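Local coordinates for protein chitinase (Thermococcus chitonophagus, PDB 5XSW) that probably hydrolyses chitin as an endochitinase, this C-terminal part of a longer protein holding a two-sugar N-acetylglucosamine glycan in its pocket, at residues 174-179 with 218-223; 210-215 with 372-377; 226-231 with 239-244. All coordinates share one frame; numbering follows the deposited sequence.

Contact 1. Residues 174-179 with 218-223; sequences NLASSA and AVTKDP. With NDG (2-acetamido-2-deoxy-alpha-D-glucopyranose), chain C.
Asp-222 OD2 accepts both the backbone N-H of Ser-177 and a water held by the carbonyl oxygen of Leu-175. The bond from Ser-177 N to Asp-222 OD2 is 2.7 Å long and uses the anti lone pair, the one pointing away from OD1. Ser-177 OG approaches the same oxygen more weakly, at 3.2 Å, and its proton has another acceptor within reach. A chi1 of -166° sets CG of Asp-222 anti to the backbone N; beyond it OD2 meets the loop 174-179, while Asp-222 OD1 accepts from the backbone N of Ala-224. Both carboxylate oxygens are thus occupied, and the group is unlikely to turn freely.

One hydroxyl further along works in both directions. Thr-220 OG1 donates to the carbonyl oxygen of Ser-178 at 2.7 Å, from a position tilted 28° from the carbonyl plane, and accepts from the backbone N of Asp-222, which it holds in an ST turn. Beyond it the contact becomes small and apolar: the CB atoms of Ala-179 and Ala-218 lie 4.4 Å apart, where strand 179-181 runs between strands 168-169 and 218-219.

At the other end of the loop the glycan begins. Asn-174 touches the NDG ring, its CB 3.6 Å from NDG O5, and Leu-175 CG meets the acetamido methyl NDG C8 at 3.9 Å. The whole is a pocket loop held by a carboxylate and by the hydroxyl of an ST turn beside a small three-stranded antiparallel sheet, at the sugar-binding site of the chitinase.

Contact 2. Residues 210-215 with 372-377; sequences AAKENW and GGHVPT. With NAG (2-acetamido-2-deoxy-beta-D-glucopyranose), chain B; NDG (2-acetamido-2-deoxy-alpha-D-glucopyranose), chain C.
Lys-212 and Glu-213 meet the imidazole of His-374 in two ways: CG of Lys-212 lies over one face in a CH-pi contact, 3.7 Å above the plane and offset toward the rim, while Glu-213 OE1 and the NAG O6 lie at the edge. The second flat group, the Trp-215 indole, has the carbonyl oxygen of Ala-211 over one face and NDG O6 at its edge.

His-374 NE2 donates to Glu-213 OE1 at 2.7 Å. The acceptor lies near the ring plane, yet the donor stands well above the carboxylate plane, and the two planes are 60° apart. Asp-333 takes the other ring nitrogen, ND1, which fixes the rotation of the imidazole. NAG is bound by the other carboxylate oxygen and by the backbone of Glu-213: NAG O4 donates to OE2 at 2.6 Å, and NAG N2 to the backbone O at 2.7 Å.

A bend at chi2 (60°) carries CD of Lys-212 to the methyl CG2 of Thr-377, 3.9 Å away. At the end of the chain, NZ donates to Gly-372 O at 2.7 Å and to NDG O3 at 2.9 Å, with Asn-174 OD1 and a water shared with Thr-377 OG1 as further partners. A side chain at Gly-372 would crowd both NZ and NDG O3. An alanine in place of Lys-212 would probably leave Gly-372 O and NDG O3 without their charged donor and open a gap over the His-374 face.

Here the C-terminal end of helix 203-214 faces the start of helix 374-386, with Gly-373 as N-cap, and together they line the glycan pocket, which Arg-338 of the second subunit also reaches.

Contact 3. Residues 226-231 with 239-244; sequences KGYKVI and WPVQID. With NAG (2-acetamido-2-deoxy-beta-D-glucopyranose), chain B; PO4 (phosphate ion), chain F.
Tyr-228 and Trp-239 exchange two backbone bonds as an antiparallel hydrogen-bonded pair. Trp-239 N gives to Tyr-228 O at 2.7 Å, and the return bond, from Tyr-228 N to Trp-239 O, is longer at 3.2 Å. A phosphate, probably from the crystallisation liquor, bridges the segments further out. Tyr-228 OH donates to its O2 at 2.7 Å, with that oxygen lying in the ring plane, and the backbone N of Ile-243 supplies the same oxygen at 2.9 Å. Asp-244 N binds phosphate O4, and a water joins Tyr-228 OH to Asp-244 OD2.

Around this polar rim the side chains close up. Val-241 CG1 sits between the backbone N and the carbonyl carbon (chi1 63°), which places it over the centre of the Trp-239 indole, 3.4 Å above the plane, and 3.9 Å from Tyr-228 CD2. Tyr-228 and Val-241 cross at about a right angle, and Ile-243 CG2 lies 3.5 Å from the tyrosine hydroxyl. Two residues beyond Tyr-228 on the same strand, Val-230 CG2 touches Trp-239 CB at 4.0 Å. Gly-227 slips past close to Trp-239 O, where a side chain would collide with it.

Deeper in, Trp-182 meets the Trp-239 ring edge-to-face and Trp-289 of helix 288-311 packs against it. The arrangement is the open end of a two-stranded beta hairpin, 228-232 with 235-239, whose outgoing chain delivers Gln-242 to the glycan pocket.

The three contacts show how one binding site is assembled from different depths of a fold. Contact 2 is buried and pairs two helix ends through charged and ring groups; contacts 1 and 3 are only partly buried. Contact 1 sets a carboxylate and a hydroxyl against a loop backbone, contact 3 a hairpin backbone pair amid aromatic and aliphatic packing. Contacts 1 and 2 touch the same NDG unit and are joined directly where Ala-176 packs on Trp-215. Contacts 2 and 3 both touch NAG, and Asn-214 OD1 of one meets Gln-242 N of the other. Pro-240 touches both Trp-215 and Thr-220, so contact 3 meets both of the others there. Along the chain, contact 3 is nested inside contact 2's loop, whereas contacts 1 and 2 cross.

Contact 1. Residues 174-179 with 218-223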
loop_
_atom_site.group_PDB
_atom_site.type_symbol
_atom_site.label_atom_id
_atom_site.label_comp_id
_atom_site.label_asym_id
_atom_site.label_seq_id
_atom_site.Cartn_x
_atom_site.Cartn_y
_atom_site.Cartn_z
ATOM N N ASN A 174 -11.833 -24.268 -2.356
ATOM C CA ASN A 174 -11.647 -24.023 -0.924
ATOM C C ASN A 174 -11.926 -25.260 -0.077
ATOM O O ASN A 174 -12.450 -25.129 1.023
ATOM C CB ASN A 174 -12.526 -22.859 -0.462
ATOM C CG ASN A 174 -12.020 -21.542 -1.015
ATOM O OD1 ASN A 174 -10.838 -21.472 -1.367
ATOM N ND2 ASN A 174 -12.894 -20.513 -1.132
ATOM N N LEU A 175 -11.601 -26.413 -0.657
ATOM C CA LEU A 175 -11.733 -27.765 -0.064
ATOM C C LEU A 175 -13.179 -28.267 0.018
ATOM O O LEU A 175 -13.453 -29.301 0.645
ATOM C CB LEU A 175 -11.114 -27.819 1.325
ATOM C CG LEU A 175 -9.620 -27.466 1.444
ATOM C CD1 LEU A 175 -9.152 -27.759 2.873
ATOM C CD2 LEU A 175 -8.803 -28.231 0.448
ATOM N N ALA A 176 -14.118 -27.548 -0.583
ATOM C CA ALA A 176 -15.487 -28.074 -0.634
ATOM C C ALA A 176 -15.568 -29.131 -1.737
ATOM O O ALA A 176 -14.790 -29.100 -2.695
ATOM C CB ALA A 176 -16.479 -26.941 -0.885
ATOM N N SER A 177 -16.507 -30.071 -1.665
ATOM C CA SER A 177 -16.502 -31.118 -2.698
ATOM C C SER A 177 -16.988 -30.604 -4.048
ATOM O O SER A 177 -16.624 -31.147 -5.107
ATOM C CB SER A 177 -17.383 -32.309 -2.261
ATOM O OG SER A 177 -18.636 -31.813 -1.814
ATOM N N SER A 178 -17.835 -29.571 -4.026
ATOM C CA SER A 178 -18.327 -28.991 -5.281
ATOM C C SER A 178 -18.872 -27.569 -4.993
ATOM O O SER A 178 -19.002 -27.167 -3.834
ATOM C CB SER A 178 -19.404 -29.874 -5.883
ATOM O OG SER A 178 -20.547 -29.782 -5.065
ATOM N N ALA A 179 -19.150 -26.799 -6.037
ATOM C CA ALA A 179 -19.711 -25.468 -5.824
ATOM C C ALA A 179 -20.595 -25.090 -7.020
ATOM O O ALA A 179 -20.613 -25.784 -8.020
ATOM C CB ALA A 179 -18.568 -24.429 -5.632
ATOM N N ALA A 218 -19.894 -17.828 -5.061
ATOM C CA ALA A 218 -20.168 -19.232 -5.230
ATOM C C ALA A 218 -20.891 -19.745 -4.000
ATOM O O ALA A 218 -20.678 -19.250 -2.890
ATOM C CB ALA A 218 -18.890 -20.021 -5.463
ATOM N N VAL A 219 -21.748 -20.750 -4.199
ATOM C CA VAL A 219 -22.439 -21.373 -3.060
ATOM C C VAL A 219 -22.115 -22.852 -3.157
ATOM O O VAL A 219 -21.557 -23.264 -4.153
ATOM C CB VAL A 219 -23.978 -21.137 -3.088
ATOM C CG1 VAL A 219 -24.291 -19.641 -2.835
ATOM C CG2 VAL A 219 -24.567 -21.629 -4.454
ATOM N N THR A 220 -22.512 -23.654 -2.156
ATOM C CA THR A 220 -22.180 -25.080 -2.201
ATOM C C THR A 220 -23.264 -25.878 -1.455
ATOM O O THR A 220 -23.916 -25.365 -0.541
ATOM C CB THR A 220 -20.746 -25.366 -1.559
ATOM O OG1 THR A 220 -20.483 -26.768 -1.584
ATOM C CG2 THR A 220 -20.684 -24.875 -0.109
ATOM N N LYS A 221 -23.457 -27.127 -1.863
ATOM C CA LYS A 221 -24.277 -28.064 -1.072
ATOM C C LYS A 221 -23.473 -28.853 -0.064
ATOM O O LYS A 221 -24.023 -29.660 0.642
ATOM C CB LYS A 221 -24.999 -29.055 -1.974
ATOM C CG LYS A 221 -25.814 -28.421 -3.049
ATOM C CD LYS A 221 -26.679 -29.461 -3.720
ATOM C CE LYS A 221 -27.880 -28.846 -4.435
ATOM N NZ LYS A 221 -28.232 -29.657 -5.648
ATOM N N ASP A 222 -22.160 -28.641 -0.030
ATOM C CA ASP A 222 -21.268 -29.348 0.905
ATOM C C ASP A 222 -21.650 -29.014 2.323
ATOM O O ASP A 222 -21.575 -27.854 2.734
ATOM C CB ASP A 222 -19.794 -28.964 0.661
ATOM C CG ASP A 222 -18.803 -29.927 1.357
ATOM O OD1 ASP A 222 -19.088 -30.394 2.477
ATOM O OD2 ASP A 222 -17.744 -30.198 0.767
ATOM N N PRO A 223 -22.099 -30.032 3.092
ATOM C CA PRO A 223 -22.682 -29.698 4.399
ATOM C C PRO A 223 -21.615 -29.347 5.450
ATOM O O PRO A 223 -21.963 -28.802 6.492
ATOM C CB PRO A 223 -23.456 -30.974 4.773
ATOM C CG PRO A 223 -22.704 -32.074 4.068
ATOM C CD PRO A 223 -22.198 -31.472 2.771
HETATM C C1 NDG C . -10.426 -22.241 2.600
HETATM C C2 NDG C . -9.210 -21.975 1.720
HETATM C C3 NDG C . -8.659 -20.599 1.901
HETATM C C4 NDG C . -9.690 -19.488 1.829
HETATM C C5 NDG C . -10.861 -19.791 2.771
HETATM C C6 NDG C . -12.049 -18.876 2.516
HETATM C C7 NDG C . -7.780 -23.932 1.104
HETATM C C8 NDG C . -6.641 -24.960 1.440
HETATM O O5 NDG C . -11.399 -21.113 2.531
HETATM O O3 NDG C . -7.672 -20.405 0.857
HETATM O O4 NDG C . -9.153 -18.305 2.420
HETATM O O6 NDG C . -13.059 -19.083 3.513
HETATM O O7 NDG C . -8.310 -23.889 0.009
HETATM N N2 NDG C . -8.195 -22.962 2.068
HETATM O O1 NDG C . -10.051 -22.302 3.910
HETATM O O HOH W 1 -15.510 -31.165 1.777
HETATM O O HOH W 2 -22.402 -27.712 -4.517
#

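Contact 2. Residues 210-215 with 372-377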
loop_
_atom_site.group_PDB
_atom_site.type_symbol
_atom_site.label_atom_id
_atom_site.label_comp_id
_atom_site.label_asym_id
_atom_site.label_seq_id
_atom_site.Cartn_x
_atom_site.Cartn_y
_atom_site.Cartn_z
ATOM N N ALA A 210 -13.239 -13.856 -6.780
ATOM C CA ALA A 210 -13.987 -13.642 -5.528
ATOM C C ALA A 210 -14.343 -14.984 -4.873
ATOM O O ALA A 210 -14.440 -15.081 -3.633
ATOM C CB ALA A 210 -15.274 -12.816 -5.783
ATOM N N ALA A 211 -14.610 -16.013 -5.691
ATOM C CA ALA A 211 -15.017 -17.296 -5.135
ATOM C C ALA A 211 -13.840 -17.907 -4.299
ATOM O O ALA A 211 -14.014 -18.401 -3.159
ATOM C CB ALA A 211 -15.448 -18.246 -6.272
ATOM N N LYS A 212 -12.643 -17.855 -4.882
ATOM C CA LYS A 212 -11.429 -18.354 -4.204
ATOM C C LYS A 212 -11.141 -17.517 -2.958
ATOM O O LYS A 212 -10.882 -18.081 -1.865
ATOM C CB LYS A 212 -10.223 -18.335 -5.177
ATOM C CG LYS A 212 -8.878 -18.648 -4.481
ATOM C CD LYS A 212 -8.928 -20.052 -3.827
ATOM C CE LYS A 212 -8.018 -20.106 -2.607
ATOM N NZ LYS A 212 -8.083 -21.361 -1.838
ATOM N N GLU A 213 -11.182 -16.200 -3.095
ATOM C CA GLU A 213 -10.757 -15.302 -1.992
ATOM C C GLU A 213 -11.674 -15.351 -0.790
ATOM O O GLU A 213 -11.194 -15.278 0.356
ATOM C CB GLU A 213 -10.684 -13.851 -2.463
ATOM C CG GLU A 213 -9.471 -13.624 -3.422
ATOM C CD GLU A 213 -8.123 -13.701 -2.729
ATOM O OE1 GLU A 213 -7.117 -13.566 -3.478
ATOM O OE2 GLU A 213 -8.068 -13.805 -1.456
ATOM N N ASN A 214 -12.995 -15.405 -1.026
ATOM C CA ASN A 214 -13.930 -15.362 0.119
ATOM C C ASN A 214 -15.318 -15.849 -0.230
ATOM O O ASN A 214 -16.304 -15.330 0.292
ATOM C CB ASN A 214 -13.974 -13.900 0.648
ATOM C CG ASN A 214 -14.679 -13.727 2.013
ATOM O OD1 ASN A 214 -14.871 -14.675 2.779
ATOM N ND2 ASN A 214 -15.080 -12.466 2.304
ATOM N N TRP A 215 -15.394 -16.818 -1.130
ATOM C CA TRP A 215 -16.689 -17.415 -1.480
ATOM C C TRP A 215 -17.671 -16.310 -1.896
ATOM O O TRP A 215 -18.854 -16.423 -1.641
ATOM C CB TRP A 215 -17.269 -18.202 -0.267
ATOM C CG TRP A 215 -16.704 -19.570 -0.062
ATOM C CD1 TRP A 215 -15.661 -19.923 0.815
ATOM C CD2 TRP A 215 -17.060 -20.783 -0.761
ATOM N NE1 TRP A 215 -15.459 -21.280 0.750
ATOM C CE2 TRP A 215 -16.273 -21.830 -0.216
ATOM C CE3 TRP A 215 -17.998 -21.092 -1.764
ATOM C CZ2 TRP A 215 -16.396 -23.170 -0.633
ATOM C CZ3 TRP A 215 -18.127 -22.442 -2.174
ATOM C CH2 TRP A 215 -17.291 -23.456 -1.637
ATOM N N GLY A 372 -3.077 -21.778 -0.882
ATOM C CA GLY A 372 -4.388 -22.428 -0.933
ATOM C C GLY A 372 -4.782 -22.792 -2.356
ATOM O O GLY A 372 -5.960 -22.745 -2.713
ATOM N N GLY A 373 -3.804 -23.119 -3.202
ATOM C CA GLY A 373 -4.106 -23.533 -4.582
ATOM C C GLY A 373 -4.758 -22.399 -5.375
ATOM O O GLY A 373 -5.553 -22.650 -6.298
ATOM N N HIS A 374 -4.348 -21.163 -5.068
ATOM C CA HIS A 374 -4.995 -19.967 -5.603
ATOM C C HIS A 374 -5.013 -19.967 -7.146
ATOM O O HIS A 374 -6.067 -19.806 -7.756
ATOM C CB HIS A 374 -4.270 -18.691 -5.098
ATOM C CG HIS A 374 -5.068 -17.432 -5.256
ATOM N ND1 HIS A 374 -5.244 -16.814 -6.484
ATOM C CD2 HIS A 374 -5.697 -16.648 -4.340
ATOM C CE1 HIS A 374 -5.920 -15.687 -6.319
ATOM N NE2 HIS A 374 -6.228 -15.569 -5.028
ATOM N N VAL A 375 -3.845 -20.126 -7.772
ATOM C CA VAL A 375 -3.747 -20.026 -9.241
ATOM C C VAL A 375 -4.539 -21.157 -9.970
ATOM O O VAL A 375 -5.399 -20.855 -10.799
ATOM C CB VAL A 375 -2.254 -19.990 -9.727
ATOM C CG1 VAL A 375 -2.146 -20.137 -11.292
ATOM C CG2 VAL A 375 -1.653 -18.657 -9.314
ATOM N N PRO A 376 -4.285 -22.434 -9.649
ATOM C CA PRO A 376 -5.084 -23.449 -10.356
ATOM C C PRO A 376 -6.605 -23.324 -10.082
ATOM O O PRO A 376 -7.402 -23.628 -10.950
ATOM C CB PRO A 376 -4.561 -24.796 -9.788
ATOM C CG PRO A 376 -3.903 -24.434 -8.438
ATOM C CD PRO A 376 -3.288 -23.052 -8.730
ATOM N N THR A 377 -7.003 -22.933 -8.888
ATOM C CA THR A 377 -8.442 -22.757 -8.623
ATOM C C THR A 377 -9.047 -21.673 -9.518
ATOM O O THR A 377 -10.081 -21.888 -10.151
ATOM C CB THR A 377 -8.700 -22.380 -7.135
ATOM O OG1 THR A 377 -8.171 -23.411 -6.279
ATOM C CG2 THR A 377 -10.224 -22.207 -6.822
HETATM C C1 NAG B . -8.692 -17.282 1.557
HETATM C C2 NAG B . -8.559 -16.021 2.323
HETATM C C3 NAG B . -7.823 -14.961 1.520
HETATM C C4 NAG B . -6.516 -15.454 0.974
HETATM C C5 NAG B . -6.763 -16.680 0.194
HETATM C C6 NAG B . -5.440 -17.213 -0.285
HETATM C C7 NAG B . -10.271 -15.227 4.012
HETATM C C8 NAG B . -11.700 -14.691 4.292
HETATM N N2 NAG B . -9.909 -15.542 2.689
HETATM O O3 NAG B . -7.576 -13.766 2.291
HETATM O O4 NAG B . -5.981 -14.521 0.010
HETATM O O5 NAG B . -7.390 -17.719 1.025
HETATM O O6 NAG B . -5.807 -18.441 -0.902
HETATM O O7 NAG B . -9.414 -15.372 4.891
HETATM C C1 NDG C . -10.426 -22.241 2.600
HETATM C C2 NDG C . -9.210 -21.975 1.720
HETATM C C3 NDG C . -8.659 -20.599 1.901
HETATM C C4 NDG C . -9.690 -19.488 1.829
HETATM C C5 NDG C . -10.861 -19.791 2.771
HETATM C C6 NDG C . -12.049 -18.876 2.516
HETATM C C7 NDG C . -7.780 -23.932 1.104
HETATM C C8 NDG C . -6.641 -24.960 1.440
HETATM O O5 NDG C . -11.399 -21.113 2.531
HETATM O O3 NDG C . -7.672 -20.405 0.857
HETATM O O4 NDG C . -9.153 -18.305 2.420
HETATM O O6 NDG C . -13.059 -19.083 3.513
HETATM O O7 NDG C . -8.310 -23.889 0.009
HETATM N N2 NDG C . -8.195 -22.962 2.068
HETATM O O1 NDG C . -10.051 -22.302 3.910
HETATM O O HOH W 3 -9.306 -23.708 -3.616
#

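Contact 3. Residues 226-231 with 239-244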
loop_
_atom_site.group_PDB
_atom_site.type_symbol
_atom_site.label_atom_id
_atom_site.label_comp_id
_atom_site.label_asym_id
_atom_site.label_seq_id
_atom_site.Cartn_x
_atom_site.Cartn_y
_atom_site.Cartn_z
ATOM N N LYS A 226 -20.891 -24.578 6.573
ATOM C CA LYS A 226 -21.780 -23.586 7.135
ATOM C C LYS A 226 -21.607 -22.239 6.438
ATOM O O LYS A 226 -20.487 -21.797 6.089
ATOM C CB LYS A 226 -21.541 -23.446 8.637
ATOM C CG LYS A 226 -21.537 -24.792 9.382
ATOM C CD LYS A 226 -21.269 -24.608 10.877
ATOM C CE LYS A 226 -21.328 -25.934 11.624
ATOM N NZ LYS A 226 -21.131 -25.740 13.092
ATOM N N GLY A 227 -22.744 -21.611 6.209
ATOM C CA GLY A 227 -22.800 -20.311 5.583
ATOM C C GLY A 227 -24.238 -19.842 5.605
ATOM O O GLY A 227 -25.104 -20.467 6.250
ATOM N N TYR A 228 -24.475 -18.711 4.943
ATOM C CA TYR A 228 -25.797 -18.182 4.822
ATOM C C TYR A 228 -26.550 -19.172 3.938
ATOM O O TYR A 228 -25.966 -19.778 3.058
ATOM C CB TYR A 228 -25.753 -16.744 4.225
ATOM C CG TYR A 228 -24.952 -15.843 5.144
ATOM C CD1 TYR A 228 -25.539 -15.303 6.299
ATOM C CD2 TYR A 228 -23.603 -15.593 4.914
ATOM C CE1 TYR A 228 -24.811 -14.502 7.183
ATOM C CE2 TYR A 228 -22.833 -14.770 5.789
ATOM C CZ TYR A 228 -23.461 -14.237 6.925
ATOM O OH TYR A 228 -22.764 -13.468 7.793
ATOM N N LYS A 229 -27.842 -19.338 4.184
ATOM C CA LYS A 229 -28.686 -20.202 3.358
ATOM C C LYS A 229 -29.196 -19.419 2.167
ATOM O O LYS A 229 -29.709 -18.311 2.303
ATOM C CB LYS A 229 -29.908 -20.709 4.136
ATOM C CG LYS A 229 -29.581 -21.207 5.491
ATOM C CD LYS A 229 -28.602 -22.302 5.410
ATOM C CE LYS A 229 -28.727 -23.100 6.709
ATOM N NZ LYS A 229 -28.543 -22.225 7.890
ATOM N N VAL A 230 -29.028 -19.977 0.986
ATOM C CA VAL A 230 -29.534 -19.342 -0.207
ATOM C C VAL A 230 -30.359 -20.436 -0.907
ATOM O O VAL A 230 -29.869 -21.566 -1.125
ATOM C CB VAL A 230 -28.390 -18.842 -1.100
ATOM C CG1 VAL A 230 -28.954 -18.271 -2.423
ATOM C CG2 VAL A 230 -27.583 -17.759 -0.364
ATOM N N ILE A 231 -31.615 -20.144 -1.222
ATOM C CA ILE A 231 -32.430 -21.142 -1.915
ATOM C C ILE A 231 -32.418 -20.785 -3.400
ATOM O O ILE A 231 -32.818 -19.680 -3.769
ATOM C CB ILE A 231 -33.932 -21.145 -1.431
ATOM C CG1 ILE A 231 -34.059 -21.266 0.095
ATOM C CG2 ILE A 231 -34.777 -22.203 -2.162
ATOM C CD1 ILE A 231 -33.334 -22.375 0.671
ATOM N N TRP A 239 -23.793 -20.402 1.518
ATOM C CA TRP A 239 -22.940 -19.316 0.980
ATOM C C TRP A 239 -21.855 -19.027 2.020
ATOM O O TRP A 239 -22.098 -18.259 2.915
ATOM C CB TRP A 239 -23.789 -18.047 0.765
ATOM C CG TRP A 239 -23.085 -16.930 0.006
ATOM C CD1 TRP A 239 -22.000 -17.060 -0.812
ATOM C CD2 TRP A 239 -23.452 -15.551 -0.018
ATOM N NE1 TRP A 239 -21.662 -15.838 -1.333
ATOM C CE2 TRP A 239 -22.547 -14.895 -0.879
ATOM C CE3 TRP A 239 -24.464 -14.810 0.594
ATOM C CZ2 TRP A 239 -22.594 -13.510 -1.121
ATOM C CZ3 TRP A 239 -24.539 -13.417 0.347
ATOM C CH2 TRP A 239 -23.589 -12.781 -0.507
ATOM N N PRO A 240 -20.679 -19.666 1.905
ATOM C CA PRO A 240 -19.665 -19.604 2.984
ATOM C C PRO A 240 -18.834 -18.331 2.973
ATOM O O PRO A 240 -17.665 -18.344 3.358
ATOM C CB PRO A 240 -18.766 -20.849 2.707
ATOM C CG PRO A 240 -19.569 -21.722 1.647
ATOM C CD PRO A 240 -20.306 -20.619 0.831
ATOM N N VAL A 241 -19.412 -17.238 2.497
ATOM C CA VAL A 241 -18.726 -15.959 2.498
ATOM C C VAL A 241 -18.545 -15.386 3.932
ATOM O O VAL A 241 -19.442 -15.500 4.787
ATOM C CB VAL A 241 -19.522 -14.965 1.619
ATOM C CG1 VAL A 241 -20.927 -14.721 2.204
ATOM C CG2 VAL A 241 -18.810 -13.587 1.524
ATOM N N GLN A 242 -17.414 -14.746 4.231
ATOM C CA GLN A 242 -17.342 -13.921 5.464
ATOM C C GLN A 242 -17.769 -12.549 5.037
ATOM O O GLN A 242 -16.945 -11.740 4.566
ATOM C CB GLN A 242 -15.921 -13.906 6.090
ATOM C CG GLN A 242 -15.491 -15.311 6.507
ATOM C CD GLN A 242 -14.018 -15.424 6.957
ATOM O OE1 GLN A 242 -13.376 -14.440 7.344
ATOM N NE2 GLN A 242 -13.504 -16.621 6.907
ATOM N N ILE A 243 -19.059 -12.250 5.181
ATOM C CA ILE A 243 -19.631 -11.132 4.436
ATOM C C ILE A 243 -19.273 -9.804 5.057
ATOM O O ILE A 243 -19.362 -8.749 4.414
ATOM C CB ILE A 243 -21.218 -11.253 4.335
ATOM C CG1 ILE A 243 -21.788 -10.313 3.243
ATOM C CG2 ILE A 243 -21.883 -10.817 5.696
ATOM C CD1 ILE A 243 -21.570 -10.761 1.839
ATOM N N ASP A 244 -18.897 -9.806 6.338
ATOM C CA ASP A 244 -18.490 -8.553 6.967
ATOM C C ASP A 244 -16.971 -8.305 6.980
ATOM O O ASP A 244 -16.474 -7.393 7.634
ATOM C CB ASP A 244 -18.989 -8.514 8.396
ATOM C CG ASP A 244 -20.522 -8.619 8.436
ATOM O OD1 ASP A 244 -21.196 -7.862 7.684
ATOM O OD2 ASP A 244 -21.006 -9.522 9.103
HETATM C C1 NAG B . -8.692 -17.282 1.557
HETATM C C2 NAG B . -8.559 -16.021 2.323
HETATM C C3 NAG B . -7.823 -14.961 1.520
HETATM C C4 NAG B . -6.516 -15.454 0.974
HETATM C C5 NAG B . -6.763 -16.680 0.194
HETATM C C6 NAG B . -5.440 -17.213 -0.285
HETATM C C7 NAG B . -10.271 -15.227 4.012
HETATM C C8 NAG B . -11.700 -14.691 4.292
HETATM N N2 NAG B . -9.909 -15.542 2.689
HETATM O O3 NAG B . -7.576 -13.766 2.291
HETATM O O4 NAG B . -5.981 -14.521 0.010
HETATM O O5 NAG B . -7.390 -17.719 1.025
HETATM O O6 NAG B . -5.807 -18.441 -0.902
HETATM O O7 NAG B . -9.414 -15.372 4.891
HETATM P P PO4 F . -19.110 -12.832 8.701
HETATM O O1 PO4 F . -19.918 -12.072 9.758
HETATM O O2 PO4 F . -20.119 -13.438 7.633
HETATM O O3 PO4 F . -18.449 -14.015 9.335
HETATM O O4 PO4 F . -17.991 -11.910 8.116
HETATM O O HOH W 4 -23.849 -10.759 8.535
#